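Local coordinates for protein nicotinamidase (Saccharomyces cerevisiae, PDB 3V8E) that hydrolyses nicotinamide to nicotinate and ammonia, an early step of NAD(+) salvage that keeps nicotinamide from inhibiting SIR2-mediated silencing, at residues P69-Y75 against Q86-P92; K169-I173 against E205-I211. All blocks are in the same frame, centred on the assembly; numbering follows the deposited sequence.

Contact 1 of 2, residues P69-Y75 against Q86-P92; sequences PYSTYTY and QEGILWP
The two arms of an antiparallel beta hairpin pair here, apart from the central parallel sheet, about 17 Å from the chain centre to the centre of the contact. Strands 72-75 and 86-89 approach to 4.5 Å between axes, and their N-to-C directions make 140°. Tyr75 with Gln86 and Tyr73 with Gly88 are hydrogen-bonded pairs: Tyr75 N to Gln86 O 2.8 Å, Gln86 N to Tyr75 O 2.9 Å, Tyr73 N to Gly88 O and Gly88 N to Tyr73 O both 2.8 Å. Thr72-Ile89 and Thr74-Glu87 are the non-hydrogen-bonded pairs, their beta-branched and acidic side chains sharing the more open face. Past the strands two residues oppose one, Leu90 N to Ser71 O (2.8 Å) and Tyr70 N to Leu90 O (2.6 Å), which fits a G1-type beta bulge with Tyr70 at its positive phi (74°). On the other face Gly88 is apt: a CB would clash with the Tyr75 ring (chi1 m), whose CE1 lies 3.8 Å from Gly88 CA. Leu90 (m,t) fills the space beside Tyr73 and Tyr75, with Leu90 CG 3.7 Å from Tyr73 CB. Pro92 CD sits over the Tyr70 ring face, a CH-pi contact 4.2 Å from the centroid. The buried Trp91 side chain, whose NE1 hydrogen-bonds Tyr131 OH, comes about 4 Å from that of His94, so the chain leaving the hairpin borders the nicotinamidase zinc site.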
loop_
_atom_site.group_PDB
_atom_site.type_symbol
_atom_site.label_atom_id
_atom_site.label_comp_id
_atom_site.label_asym_id
_atom_site.label_seq_id
_atom_site.Cartn_x
_atom_site.Cartn_y
_atom_site.Cartn_z
ATOM N N PRO A 69 18.349 5.835 8.336
ATOM C CA PRO A 69 17.349 5.139 7.526
ATOM C C PRO A 69 17.659 3.649 7.363
ATOM O O PRO A 69 18.832 3.264 7.308
ATOM C CB PRO A 69 17.425 5.876 6.185
ATOM C CG PRO A 69 17.967 7.222 6.537
ATOM C CD PRO A 69 19.004 6.905 7.560
ATOM N N TYR A 70 16.604 2.833 7.305
ATOM C CA TYR A 70 16.684 1.371 7.246
ATOM C C TYR A 70 17.058 0.682 8.548
ATOM O O TYR A 70 17.249 -0.526 8.568
ATOM C CB TYR A 70 17.588 0.893 6.109
ATOM C CG TYR A 70 17.275 1.573 4.804
ATOM C CD1 TYR A 70 18.186 2.454 4.220
ATOM C CD2 TYR A 70 16.050 1.365 4.173
ATOM C CE1 TYR A 70 17.896 3.087 3.032
ATOM C CE2 TYR A 70 15.750 1.993 2.983
ATOM C CZ TYR A 70 16.676 2.854 2.414
ATOM O OH TYR A 70 16.372 3.484 1.230
ATOM N N SER A 71 17.167 1.422 9.642
ATOM C CA SER A 71 17.419 0.780 10.932
ATOM C C SER A 71 16.122 0.237 11.536
ATOM O O SER A 71 15.023 0.612 11.117
ATOM C CB SER A 71 18.141 1.720 11.892
ATOM O OG SER A 71 17.477 2.962 12.011
ATOM N N THR A 72 16.264 -0.674 12.494
ATOM C CA THR A 72 15.128 -1.315 13.160
ATOM C C THR A 72 14.716 -0.489 14.356
ATOM O O THR A 72 15.543 0.118 15.024
ATOM C CB THR A 72 15.485 -2.754 13.594
ATOM O OG1 THR A 72 15.940 -3.470 12.440
ATOM C CG2 THR A 72 14.277 -3.505 14.163
ATOM N N TYR A 73 13.425 -0.445 14.609
ATOM C CA TYR A 73 12.911 0.348 15.702
ATOM C C TYR A 73 11.747 -0.399 16.324
ATOM O O TYR A 73 11.044 -1.149 15.645
ATOM C CB TYR A 73 12.482 1.710 15.173
ATOM C CG TYR A 73 11.998 2.704 16.201
ATOM C CD1 TYR A 73 12.896 3.433 16.982
ATOM C CD2 TYR A 73 10.639 2.966 16.344
ATOM C CE1 TYR A 73 12.443 4.367 17.904
ATOM C CE2 TYR A 73 10.173 3.891 17.255
ATOM C CZ TYR A 73 11.072 4.591 18.026
ATOM O OH TYR A 73 10.593 5.515 18.926
ATOM N N THR A 74 11.578 -0.205 17.624
ATOM C CA THR A 74 10.500 -0.802 18.384
ATOM C C THR A 74 9.363 0.214 18.555
ATOM O O THR A 74 9.476 1.177 19.312
ATOM C CB THR A 74 11.031 -1.324 19.741
ATOM O OG1 THR A 74 11.911 -2.416 19.492
ATOM C CG2 THR A 74 9.919 -1.829 20.630
ATOM N N TYR A 75 8.271 -0.012 17.840
ATOM C CA TYR A 75 7.091 0.823 17.958
ATOM C C TYR A 75 6.256 0.407 19.149
ATOM O O TYR A 75 6.202 -0.777 19.488
ATOM C CB TYR A 75 6.258 0.707 16.709
ATOM C CG TYR A 75 6.879 1.371 15.514
ATOM C CD1 TYR A 75 7.350 0.613 14.444
ATOM C CD2 TYR A 75 6.996 2.749 15.443
ATOM C CE1 TYR A 75 7.912 1.208 13.337
ATOM C CE2 TYR A 75 7.557 3.351 14.337
ATOM C CZ TYR A 75 8.007 2.577 13.288
ATOM O OH TYR A 75 8.574 3.166 12.179
ATOM N N GLN A 86 5.828 -3.415 18.400
ATOM C CA GLN A 86 6.147 -4.105 17.155
ATOM C C GLN A 86 7.456 -3.649 16.550
ATOM O O GLN A 86 7.751 -2.463 16.507
ATOM C CB GLN A 86 5.049 -3.930 16.130
ATOM C CG GLN A 86 3.763 -4.642 16.482
ATOM C CD GLN A 86 2.761 -4.577 15.355
ATOM O OE1 GLN A 86 3.083 -4.896 14.204
ATOM N NE2 GLN A 86 1.541 -4.154 15.671
ATOM N N GLU A 87 8.231 -4.625 16.091
ATOM C CA GLU A 87 9.469 -4.409 15.353
ATOM C C GLU A 87 9.159 -3.767 14.008
ATOM O O GLU A 87 8.272 -4.227 13.310
ATOM C CB GLU A 87 10.120 -5.762 15.103
ATOM C CG GLU A 87 11.628 -5.737 14.994
ATOM C CD GLU A 87 12.297 -5.803 16.347
ATOM O OE1 GLU A 87 11.640 -5.461 17.364
ATOM O OE2 GLU A 87 13.488 -6.199 16.383
ATOM N N GLY A 88 9.883 -2.717 13.646
ATOM C CA GLY A 88 9.647 -2.025 12.383
ATOM C C GLY A 88 10.901 -1.428 11.785
ATOM O O GLY A 88 11.973 -1.440 12.412
ATOM N N ILE A 89 10.772 -0.909 10.572
ATOM C CA ILE A 89 11.882 -0.284 9.855
ATOM C C ILE A 89 11.694 1.224 9.834
ATOM O O ILE A 89 10.642 1.714 9.420
ATOM C CB ILE A 89 11.947 -0.770 8.378
ATOM C CG1 ILE A 89 12.030 -2.301 8.278
ATOM C CG2 ILE A 89 13.086 -0.098 7.612
ATOM C CD1 ILE A 89 13.258 -2.903 8.918
ATOM N N LEU A 90 12.709 1.967 10.251
ATOM C CA LEU A 90 12.717 3.412 10.037
ATOM C C LEU A 90 13.168 3.685 8.613
ATOM O O LEU A 90 14.129 3.097 8.148
ATOM C CB LEU A 90 13.662 4.106 11.018
ATOM C CG LEU A 90 13.245 4.061 12.482
ATOM C CD1 LEU A 90 14.334 4.686 13.317
ATOM C CD2 LEU A 90 11.912 4.753 12.715
ATOM N N TRP A 91 12.478 4.588 7.931
ATOM C CA TRP A 91 12.679 4.829 6.505
ATOM C C TRP A 91 13.246 6.197 6.187
ATOM O O TRP A 91 13.220 7.098 7.035
ATOM C CB TRP A 91 11.334 4.711 5.823
ATOM C CG TRP A 91 10.722 3.338 5.872
ATOM C CD1 TRP A 91 9.647 2.920 6.635
ATOM C CD2 TRP A 91 11.110 2.159 5.085
ATOM N NE1 TRP A 91 9.363 1.593 6.399
ATOM C CE2 TRP A 91 10.195 1.080 5.483
ATOM C CE3 TRP A 91 12.098 1.894 4.147
ATOM C CZ2 TRP A 91 10.282 -0.193 4.950
ATOM C CZ3 TRP A 91 12.178 0.603 3.613
ATOM C CH2 TRP A 91 11.286 -0.414 4.004
ATOM N N PRO A 92 13.753 6.387 4.955
ATOM C CA PRO A 92 13.951 7.748 4.461
ATOM C C PRO A 92 12.611 8.488 4.467
ATOM O O PRO A 92 11.557 7.858 4.377
ATOM C CB PRO A 92 14.388 7.544 3.006
ATOM C CG PRO A 92 14.960 6.169 2.950
ATOM C CD PRO A 92 14.246 5.365 4.011
#

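Contact 2 of 2, residues K169-I173 against E205-I211; sequences KATAI and ELKAHNI
Segment 169-173 opens helix 169-177, with Ile173 N bonded to Lys169 O at 3.0 Å, and 205-208 is the last part of helix 196-208. A Schellman motif ends the latter, Ile211 N reaching Leu206 O (3.1 Å) and Asn210 N reaching Lys207 O (3.0 Å), with Asn210 as C-prime residue at phi 68°. The nearest CA pairs are Ile173-His209 at 6.8 Å, Lys169-Leu206 at 7.2 Å and Ala172-Ile211 at 7.3 Å. Asn210, left-handed as Asn readily is, turns the chain and brings Ile211 (m,t) back against helix 169-177, its CD1 3.8 Å from Ala172 CB and 4.2 Å from Ile173 CG1. Small Ala172 permits this closeness and also receives Leu206 (m,t), with Leu206 CD2 4.0 Å from Ala172 CB; Ala172, Leu206 and Ile211 all rest on Val184 of the central parallel sheet. Nearer the surface, Ile173 CD1 lies over the His209 ring face, 4.1 Å from its centroid, a CH-pi contact. Lys169 (t,t,p,t), extended but for a bend at chi3, brings NZ to Glu205 OE2 at 3.0 Å, while Glu205 OE1 pairs with Lys201. Apolar contacts thus fix both helices against the sheet, while the salt bridge and CH-pi contact join them at the more exposed side.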
loop_
_atom_site.group_PDB
_atom_site.type_symbol
_atom_site.label_atom_id
_atom_site.label_comp_id
_atom_site.label_asym_id
_atom_site.label_seq_id
_atom_site.Cartn_x
_atom_site.Cartn_y
_atom_site.Cartn_z
ATOM N N LYS A 169 1.110 -6.537 0.604
ATOM C CA LYS A 169 0.863 -7.685 1.465
ATOM C C LYS A 169 -0.088 -7.327 2.607
ATOM O O LYS A 169 -1.021 -8.076 2.888
ATOM C CB LYS A 169 2.190 -8.216 2.009
ATOM C CG LYS A 169 2.072 -9.505 2.803
ATOM C CD LYS A 169 3.382 -9.908 3.452
ATOM C CE LYS A 169 3.736 -8.971 4.586
ATOM N NZ LYS A 169 4.520 -9.723 5.606
ATOM N N ALA A 170 0.144 -6.183 3.256
ATOM C CA ALA A 170 -0.651 -5.801 4.420
ATOM C C ALA A 170 -2.128 -5.558 4.035
ATOM O O ALA A 170 -3.053 -5.931 4.773
ATOM C CB ALA A 170 -0.047 -4.598 5.143
ATOM N N THR A 171 -2.339 -4.967 2.865
ATOM C CA THR A 171 -3.679 -4.683 2.385
ATOM C C THR A 171 -4.404 -5.970 1.995
ATOM O O THR A 171 -5.595 -6.129 2.298
ATOM C CB THR A 171 -3.609 -3.718 1.203
ATOM O OG1 THR A 171 -3.044 -2.490 1.667
ATOM C CG2 THR A 171 -4.986 -3.446 0.619
ATOM N N ALA A 172 -3.684 -6.878 1.327
ATOM C CA ALA A 172 -4.226 -8.170 0.924
ATOM C C ALA A 172 -4.692 -8.975 2.142
ATOM O O ALA A 172 -5.772 -9.599 2.121
ATOM C CB ALA A 172 -3.197 -8.951 0.119
ATOM N N ILE A 173 -3.877 -8.945 3.200
ATOM C CA ILE A 173 -4.174 -9.656 4.438
ATOM C C ILE A 173 -5.382 -9.032 5.137
ATOM O O ILE A 173 -6.259 -9.755 5.615
ATOM C CB ILE A 173 -2.955 -9.716 5.376
ATOM C CG1 ILE A 173 -1.873 -10.630 4.758
ATOM C CG2 ILE A 173 -3.366 -10.186 6.774
ATOM C CD1 ILE A 173 -0.557 -10.686 5.520
ATOM N N GLU A 205 3.305 -16.549 2.132
ATOM C CA GLU A 205 2.569 -15.908 3.208
ATOM C C GLU A 205 1.136 -15.593 2.796
ATOM O O GLU A 205 0.198 -15.836 3.560
ATOM C CB GLU A 205 3.283 -14.639 3.647
ATOM C CG GLU A 205 4.638 -14.889 4.283
ATOM C CD GLU A 205 5.314 -13.608 4.724
ATOM O OE1 GLU A 205 6.567 -13.584 4.757
ATOM O OE2 GLU A 205 4.593 -12.624 5.034
ATOM N N LEU A 206 0.968 -15.066 1.586
ATOM C CA LEU A 206 -0.358 -14.754 1.073
ATOM C C LEU A 206 -1.232 -16.004 0.975
ATOM O O LEU A 206 -2.383 -15.984 1.390
ATOM C CB LEU A 206 -0.278 -14.029 -0.278
ATOM C CG LEU A 206 0.455 -12.682 -0.334
ATOM C CD1 LEU A 206 0.649 -12.226 -1.772
ATOM C CD2 LEU A 206 -0.239 -11.603 0.489
ATOM N N LYS A 207 -0.673 -17.095 0.454
ATOM C CA LYS A 207 -1.420 -18.337 0.292
ATOM C C LYS A 207 -1.847 -18.904 1.633
ATOM O O LYS A 207 -2.907 -19.513 1.749
ATOM C CB LYS A 207 -0.598 -19.362 -0.474
ATOM C CG LYS A 207 -0.429 -19.047 -1.952
ATOM C CD LYS A 207 -0.033 -20.298 -2.729
ATOM C CE LYS A 207 0.495 -19.964 -4.115
ATOM N NZ LYS A 207 0.395 -21.150 -5.008
ATOM N N ALA A 208 -1.018 -18.687 2.645
ATOM C CA ALA A 208 -1.322 -19.122 3.999
ATOM C C ALA A 208 -2.516 -18.368 4.582
ATOM O O ALA A 208 -3.127 -18.842 5.534
ATOM C CB ALA A 208 -0.101 -18.975 4.893
ATOM N N HIS A 209 -2.840 -17.201 4.018
ATOM C CA HIS A 209 -4.027 -16.449 4.423
ATOM C C HIS A 209 -5.152 -16.630 3.450
ATOM O O HIS A 209 -6.107 -15.862 3.448
ATOM C CB HIS A 209 -3.719 -14.970 4.542
ATOM C CG HIS A 209 -2.840 -14.611 5.718
ATOM N ND1 HIS A 209 -3.344 -14.225 6.910
ATOM C CD2 HIS A 209 -1.450 -14.555 5.840
ATOM C CE1 HIS A 209 -2.328 -13.956 7.757
ATOM N NE2 HIS A 209 -1.170 -14.159 7.101
ATOM N N ASN A 210 -5.049 -17.640 2.597
ATOM C CA ASN A 210 -6.105 -17.948 1.626
ATOM C C ASN A 210 -6.308 -16.920 0.513
ATOM O O ASN A 210 -7.383 -16.833 -0.091
ATOM C CB ASN A 210 -7.431 -18.230 2.323
ATOM C CG ASN A 210 -8.101 -19.461 1.770
ATOM O OD1 ASN A 210 -9.152 -19.378 1.122
ATOM N ND2 ASN A 210 -7.473 -20.624 1.992
ATOM N N ILE A 211 -5.252 -16.170 0.236
ATOM C CA ILE A 211 -5.243 -15.172 -0.806
ATOM C C ILE A 211 -4.724 -15.790 -2.110
ATOM O O ILE A 211 -3.674 -16.443 -2.140
ATOM C CB ILE A 211 -4.356 -13.983 -0.371
ATOM C CG1 ILE A 211 -4.981 -13.283 0.839
ATOM C CG2 ILE A 211 -4.089 -13.018 -1.528
ATOM C CD1 ILE A 211 -4.038 -12.351 1.553
#

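Contacts 1 and 2 follow one another along the chain and do not touch: their centres are 22 Å apart and their nearest atoms about 10 Å. The zinc ion, held by Asp51, His53 and His94 with the modified Cys167, relates to them unequally. In contact 1 the Trp91 side chain is about 5 Å from the metal and about 4 Å from the His94 side chain; in contact 2 the Lys169 side chain is about 13 Å from the zinc ion. Contact 2 nevertheless has a connection to the site, since its first helix starts just after position 167, predicted to be the nucleophile, and Thr171 OG1 hydrogen-bonds the acylated residue there. One contact therefore edges the metal site, whereas the other joins two helices beside the sheet.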